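Local coordinates for CigR Protein (Salmonella enterica subsp. enterica serovar Typhimurium, PDB 4EW5) that is of unknown function but is a putative inner membrane protein, represented here by its C-terminal domain, at residues L43-K55 and V77-V91. Sequence-based numbering, arbitrary orientation. Where two conformers were deposited one is given.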
loop_
_atom_site.group_PDB
_atom_site.type_symbol
_atom_site.label_atom_id
_atom_site.label_comp_id
_atom_site.label_asym_id
_atom_site.label_seq_id
_atom_site.Cartn_x
_atom_site.Cartn_y
_atom_site.Cartn_z
ATOM N N LEU A 43 -10.775 -1.144 16.822
ATOM C CA LEU A 43 -10.441 -2.508 16.387
ATOM C C LEU A 43 -8.990 -2.761 16.751
ATOM O O LEU A 43 -8.172 -1.838 16.788
ATOM C CB LEU A 43 -10.692 -2.658 14.892
ATOM C CG LEU A 43 -12.129 -2.417 14.470
ATOM C CD1 LEU A 43 -12.252 -2.712 12.984
ATOM C CD2 LEU A 43 -13.162 -3.249 15.250
ATOM N N ALA A 44 -8.666 -3.976 17.138
ATOM C CA ALA A 44 -7.282 -4.258 17.513
ATOM C C ALA A 44 -6.680 -5.370 16.653
ATOM O O ALA A 44 -7.276 -6.469 16.615
ATOM C CB ALA A 44 -7.301 -4.653 18.954
ATOM N N ARG A 45 -5.566 -5.110 15.921
ATOM C CA ARG A 45 -4.842 -6.187 15.283
ATOM C C ARG A 45 -4.437 -7.246 16.303
ATOM O O ARG A 45 -3.998 -6.949 17.395
ATOM C CB ARG A 45 -3.579 -5.732 14.536
ATOM C CG ARG A 45 -3.759 -5.087 13.169
ATOM C CD ARG A 45 -2.395 -4.583 12.650
ATOM N NE ARG A 45 -1.305 -5.413 13.171
ATOM C CZ ARG A 45 -0.110 -5.561 12.623
ATOM N NH1 ARG A 45 0.268 -4.893 11.520
ATOM N NH2 ARG A 45 0.729 -6.374 13.217
ATOM N N GLY A 46 -4.662 -8.500 15.952
ATOM C CA GLY A 46 -4.286 -9.623 16.802
ATOM C C GLY A 46 -5.383 -10.075 17.765
ATOM O O GLY A 46 -5.209 -11.063 18.488
ATOM N N LYS A 47 -6.539 -9.384 17.719
ATOM C CA LYS A 47 -7.692 -9.776 18.508
ATOM C C LYS A 47 -8.876 -9.964 17.568
ATOM O O LYS A 47 -8.931 -9.352 16.520
ATOM C CB LYS A 47 -8.019 -8.678 19.531
ATOM C CG LYS A 47 -6.949 -8.505 20.617
ATOM C CD LYS A 47 -7.501 -7.591 21.677
ATOM C CE LYS A 47 -6.517 -7.355 22.815
ATOM N NZ LYS A 47 -7.008 -6.430 23.887
ATOM N N PRO A 48 -9.862 -10.759 17.976
ATOM C CA PRO A 48 -11.044 -10.989 17.142
ATOM C C PRO A 48 -11.871 -9.717 17.026
ATOM O O PRO A 48 -11.790 -8.837 17.856
ATOM C CB PRO A 48 -11.854 -12.002 17.913
ATOM C CG PRO A 48 -11.125 -12.266 19.164
ATOM C CD PRO A 48 -9.825 -11.594 19.193
ATOM N N LEU A 49 -12.631 -9.611 15.955
ATOM C CA LEU A 49 -13.594 -8.560 15.811
ATOM C C LEU A 49 -14.552 -8.644 17.009
ATOM O O LEU A 49 -14.925 -9.773 17.397
ATOM C CB LEU A 49 -14.364 -8.838 14.504
ATOM C CG LEU A 49 -15.165 -7.709 13.937
ATOM C CD1 LEU A 49 -14.224 -6.569 13.487
ATOM C CD2 LEU A 49 -15.944 -8.296 12.758
ATOM N N PRO A 50 -14.908 -7.519 17.633
ATOM C CA PRO A 50 -15.771 -7.625 18.830
ATOM C C PRO A 50 -17.089 -8.314 18.534
ATOM O O PRO A 50 -17.569 -8.234 17.396
ATOM C CB PRO A 50 -16.073 -6.201 19.161
ATOM C CG PRO A 50 -14.904 -5.414 18.648
ATOM C CD PRO A 50 -14.484 -6.135 17.404
ATOM N N PRO A 51 -17.682 -8.952 19.550
ATOM C CA PRO A 51 -18.913 -9.712 19.292
ATOM C C PRO A 51 -20.070 -8.762 18.902
ATOM O O PRO A 51 -20.172 -7.645 19.414
ATOM C CB PRO A 51 -19.199 -10.402 20.646
ATOM C CG PRO A 51 -17.862 -10.417 21.370
ATOM C CD PRO A 51 -17.165 -9.162 20.916
ATOM N N GLY A 52 -20.965 -9.248 18.048
ATOM C CA GLY A 52 -22.108 -8.441 17.667
ATOM C C GLY A 52 -21.763 -7.354 16.654
ATOM O O GLY A 52 -22.601 -6.511 16.361
ATOM N N ILE A 53 -20.560 -7.336 16.103
ATOM C CA ILE A 53 -20.188 -6.331 15.091
ATOM C C ILE A 53 -20.218 -7.082 13.754
ATOM O O ILE A 53 -19.512 -8.052 13.563
ATOM C CB ILE A 53 -18.787 -5.727 15.345
ATOM C CG1 ILE A 53 -18.794 -4.871 16.593
ATOM C CG2 ILE A 53 -18.217 -4.894 14.156
ATOM C CD1 ILE A 53 -19.795 -3.716 16.610
ATOM N N ALA A 54 -21.052 -6.606 12.857
ATOM C CA ALA A 54 -21.166 -7.191 11.524
ATOM C C ALA A 54 -19.865 -7.105 10.692
ATOM O O ALA A 54 -19.150 -6.106 10.726
ATOM C CB ALA A 54 -22.331 -6.514 10.813
ATOM N N LYS A 55 -19.564 -8.154 9.931
ATOM C CA LYS A 55 -18.503 -8.089 8.939
ATOM C C LYS A 55 -19.137 -8.420 7.607
ATOM O O LYS A 55 -19.578 -9.525 7.417
ATOM C CB LYS A 55 -17.388 -9.065 9.206
ATOM C CG LYS A 55 -17.789 -10.455 9.592
ATOM C CD LYS A 55 -16.567 -11.268 10.002
ATOM C CE LYS A 55 -16.936 -12.679 10.378
ATOM N NZ LYS A 55 -17.411 -12.701 11.779
ATOM N N VAL A 77 -16.274 -3.544 7.666
ATOM C CA VAL A 77 -16.576 -3.431 9.106
ATOM C C VAL A 77 -16.793 -1.959 9.368
ATOM O O VAL A 77 -15.863 -1.176 9.216
ATOM C CB VAL A 77 -15.397 -3.959 9.927
ATOM C CG1 VAL A 77 -15.656 -3.782 11.426
ATOM C CG2 VAL A 77 -15.199 -5.410 9.598
ATOM N N GLY A 78 -18.056 -1.549 9.570
ATOM C CA GLY A 78 -18.384 -0.139 9.697
ATOM C C GLY A 78 -18.121 0.436 8.320
ATOM O O GLY A 78 -18.637 -0.090 7.292
ATOM N N ASP A 79 -17.330 1.491 8.274
ATOM C CA ASP A 79 -16.864 2.023 6.952
ATOM C C ASP A 79 -15.387 1.703 6.629
ATOM O O ASP A 79 -14.783 2.357 5.776
ATOM C CB ASP A 79 -17.190 3.480 6.785
ATOM C CG ASP A 79 -16.497 4.375 7.798
ATOM O OD1 ASP A 79 -15.800 3.821 8.680
ATOM O OD2 ASP A 79 -16.687 5.600 7.693
ATOM N N ASN A 80 -14.858 0.667 7.264
ATOM C CA ASN A 80 -13.436 0.298 7.140
ATOM C C ASN A 80 -13.234 -0.968 6.360
ATOM O O ASN A 80 -14.139 -1.867 6.305
ATOM C CB ASN A 80 -12.884 0.121 8.521
ATOM C CG ASN A 80 -13.185 1.342 9.429
ATOM O OD1 ASN A 80 -12.891 2.499 9.072
ATOM N ND2 ASN A 80 -13.948 1.106 10.521
ATOM N N LEU A 81 -12.029 -1.147 5.833
ATOM C CA LEU A 81 -11.732 -2.386 5.130
ATOM C C LEU A 81 -10.831 -3.210 6.062
ATOM O O LEU A 81 -9.761 -2.717 6.474
ATOM C CB LEU A 81 -10.964 -2.073 3.844
ATOM C CG LEU A 81 -10.505 -3.242 2.987
ATOM C CD1 LEU A 81 -11.616 -4.230 2.607
ATOM C CD2 LEU A 81 -9.726 -2.715 1.749
ATOM N N VAL A 82 -11.186 -4.460 6.345
ATOM C CA VAL A 82 -10.521 -5.214 7.433
ATOM C C VAL A 82 -10.243 -6.630 6.961
ATOM O O VAL A 82 -11.154 -7.301 6.460
ATOM C CB VAL A 82 -11.409 -5.236 8.698
ATOM C CG1 VAL A 82 -10.625 -5.920 9.838
ATOM C CG2 VAL A 82 -11.872 -3.813 9.076
ATOM N N LEU A 83 -8.984 -7.078 7.026
ATOM C CA LEU A 83 -8.647 -8.412 6.731
ATOM C C LEU A 83 -8.798 -9.196 8.057
ATOM O O LEU A 83 -8.190 -8.827 9.086
ATOM C CB LEU A 83 -7.193 -8.544 6.329
ATOM C CG LEU A 83 -6.684 -9.912 5.852
ATOM C CD1 LEU A 83 -7.340 -10.354 4.525
ATOM C CD2 LEU A 83 -5.184 -9.970 5.718
ATOM N N ILE A 84 -9.456 -10.335 7.968
ATOM C CA ILE A 84 -9.851 -11.072 9.176
ATOM C C ILE A 84 -9.524 -12.534 8.933
ATOM O O ILE A 84 -9.804 -13.062 7.836
ATOM C CB ILE A 84 -11.373 -10.860 9.390
ATOM C CG1 ILE A 84 -11.619 -9.436 9.841
ATOM C CG2 ILE A 84 -11.953 -11.761 10.431
ATOM C CD1 ILE A 84 -13.097 -9.036 9.918
ATOM N N ALA A 85 -8.884 -13.174 9.910
ATOM C CA ALA A 85 -8.653 -14.610 9.858
ATOM C C ALA A 85 -9.974 -15.381 9.897
ATOM O O ALA A 85 -10.867 -15.112 10.734
ATOM C CB ALA A 85 -7.778 -15.058 11.031
ATOM N N LEU A 86 -10.105 -16.339 8.990
ATOM C CA LEU A 86 -11.292 -17.118 8.915
ATOM C C LEU A 86 -11.391 -17.916 10.191
ATOM O O LEU A 86 -10.397 -18.310 10.763
ATOM C CB LEU A 86 -11.284 -18.077 7.719
ATOM C CG LEU A 86 -11.462 -17.371 6.355
ATOM C CD1 LEU A 86 -11.349 -18.479 5.275
ATOM C CD2 LEU A 86 -12.772 -16.614 6.194
ATOM N N SER A 87 -12.593 -18.185 10.600
ATOM C CA SER A 87 -12.826 -18.989 11.796
ATOM C C SER A 87 -12.593 -18.184 13.085
ATOM O O SER A 87 -13.545 -18.038 13.861
ATOM C CB SER A 87 -12.037 -20.292 11.834
ATOM O OG SER A 87 -12.414 -21.071 12.993
ATOM N N THR A 88 -11.383 -17.686 13.354
ATOM C CA THR A 88 -11.136 -16.993 14.634
ATOM C C THR A 88 -11.574 -15.542 14.619
ATOM O O THR A 88 -11.726 -14.903 15.691
ATOM C CB THR A 88 -9.651 -17.000 14.959
ATOM O OG1 THR A 88 -9.005 -16.341 13.854
ATOM C CG2 THR A 88 -9.091 -18.375 15.057
ATOM N N ALA A 89 -11.767 -15.009 13.414
ATOM C CA ALA A 89 -12.231 -13.592 13.241
ATOM C C ALA A 89 -11.166 -12.610 13.786
ATOM O O ALA A 89 -11.437 -11.444 13.922
ATOM C CB ALA A 89 -13.601 -13.364 13.889
ATOM N N VAL A 90 -9.928 -13.075 13.920
ATOM C CA VAL A 90 -8.781 -12.241 14.355
ATOM C C VAL A 90 -8.460 -11.174 13.309
ATOM O O VAL A 90 -8.199 -11.486 12.149
ATOM C CB VAL A 90 -7.510 -13.021 14.672
ATOM C CG1 VAL A 90 -6.375 -12.042 15.006
ATOM C CG2 VAL A 90 -7.718 -14.026 15.856
ATOM N N VAL A 91 -8.507 -9.943 13.751
ATOM C CA VAL A 91 -8.267 -8.801 12.915
ATOM C C VAL A 91 -6.778 -8.772 12.578
ATOM O O VAL A 91 -5.916 -8.764 13.456
ATOM C CB VAL A 91 -8.786 -7.524 13.535
ATOM C CG1 VAL A 91 -8.302 -6.303 12.760
ATOM C CG2 VAL A 91 -10.324 -7.561 13.647
HETATM O O HOH W 1 -19.851 -3.568 10.454
#
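Gly46, Lys47 and Leu49 bond through their backbones to Ala89 and Val91, where the chain passes from strand 80-85 into strand 91-95. Gly46 N donates to Val91 O (2.8 Å) in a nearly straight bond. Val91 N donates back to Lys47 O (2.9 Å), approaching from above the carbonyl plane. Leu49 N reaches Ala89 O (3.0 Å), also well out of plane. Between these last two bonds Pro48 and Val90 form a single beta bridge. Two CA-H...O contacts add to it, from Arg45 to Val91 O and from Pro48 to Ala89 O. Gly46 is third in the type II turn from Ala44 to Lys47, with positive phi (91°), where a CB would crowd the preceding carbonyl O. Val90 CG1 packs on its backbone.

Apolar contacts centre on Leu49 and Val77. Their side chains run past each other in opposite directions, Leu49 CD1 lying 3.8 Å from Val77 CG1 and also touching Val91 CG2. Leu49 and Ile84 cross at about a right angle, CD2 against CD1. Leu43 CD1 meets Val77 CG1 tip to tip (3.9 Å) and rests on Val82. Ile53 CG2 touches the same Val77 methyl. Lys55 CD lies 4.1 Å from Ile84 CD1.

One water links Ala54 O to Gly78 N beside the type II' turn joining strands 72-77 and 80-85.

The loop packs on the sheet face carrying Val77, Val82, Ile84 and Val91. Leu43 also touches Ile94 of strand 91-95. After Lys55 the chain enters strand 56-57, the opposite edge.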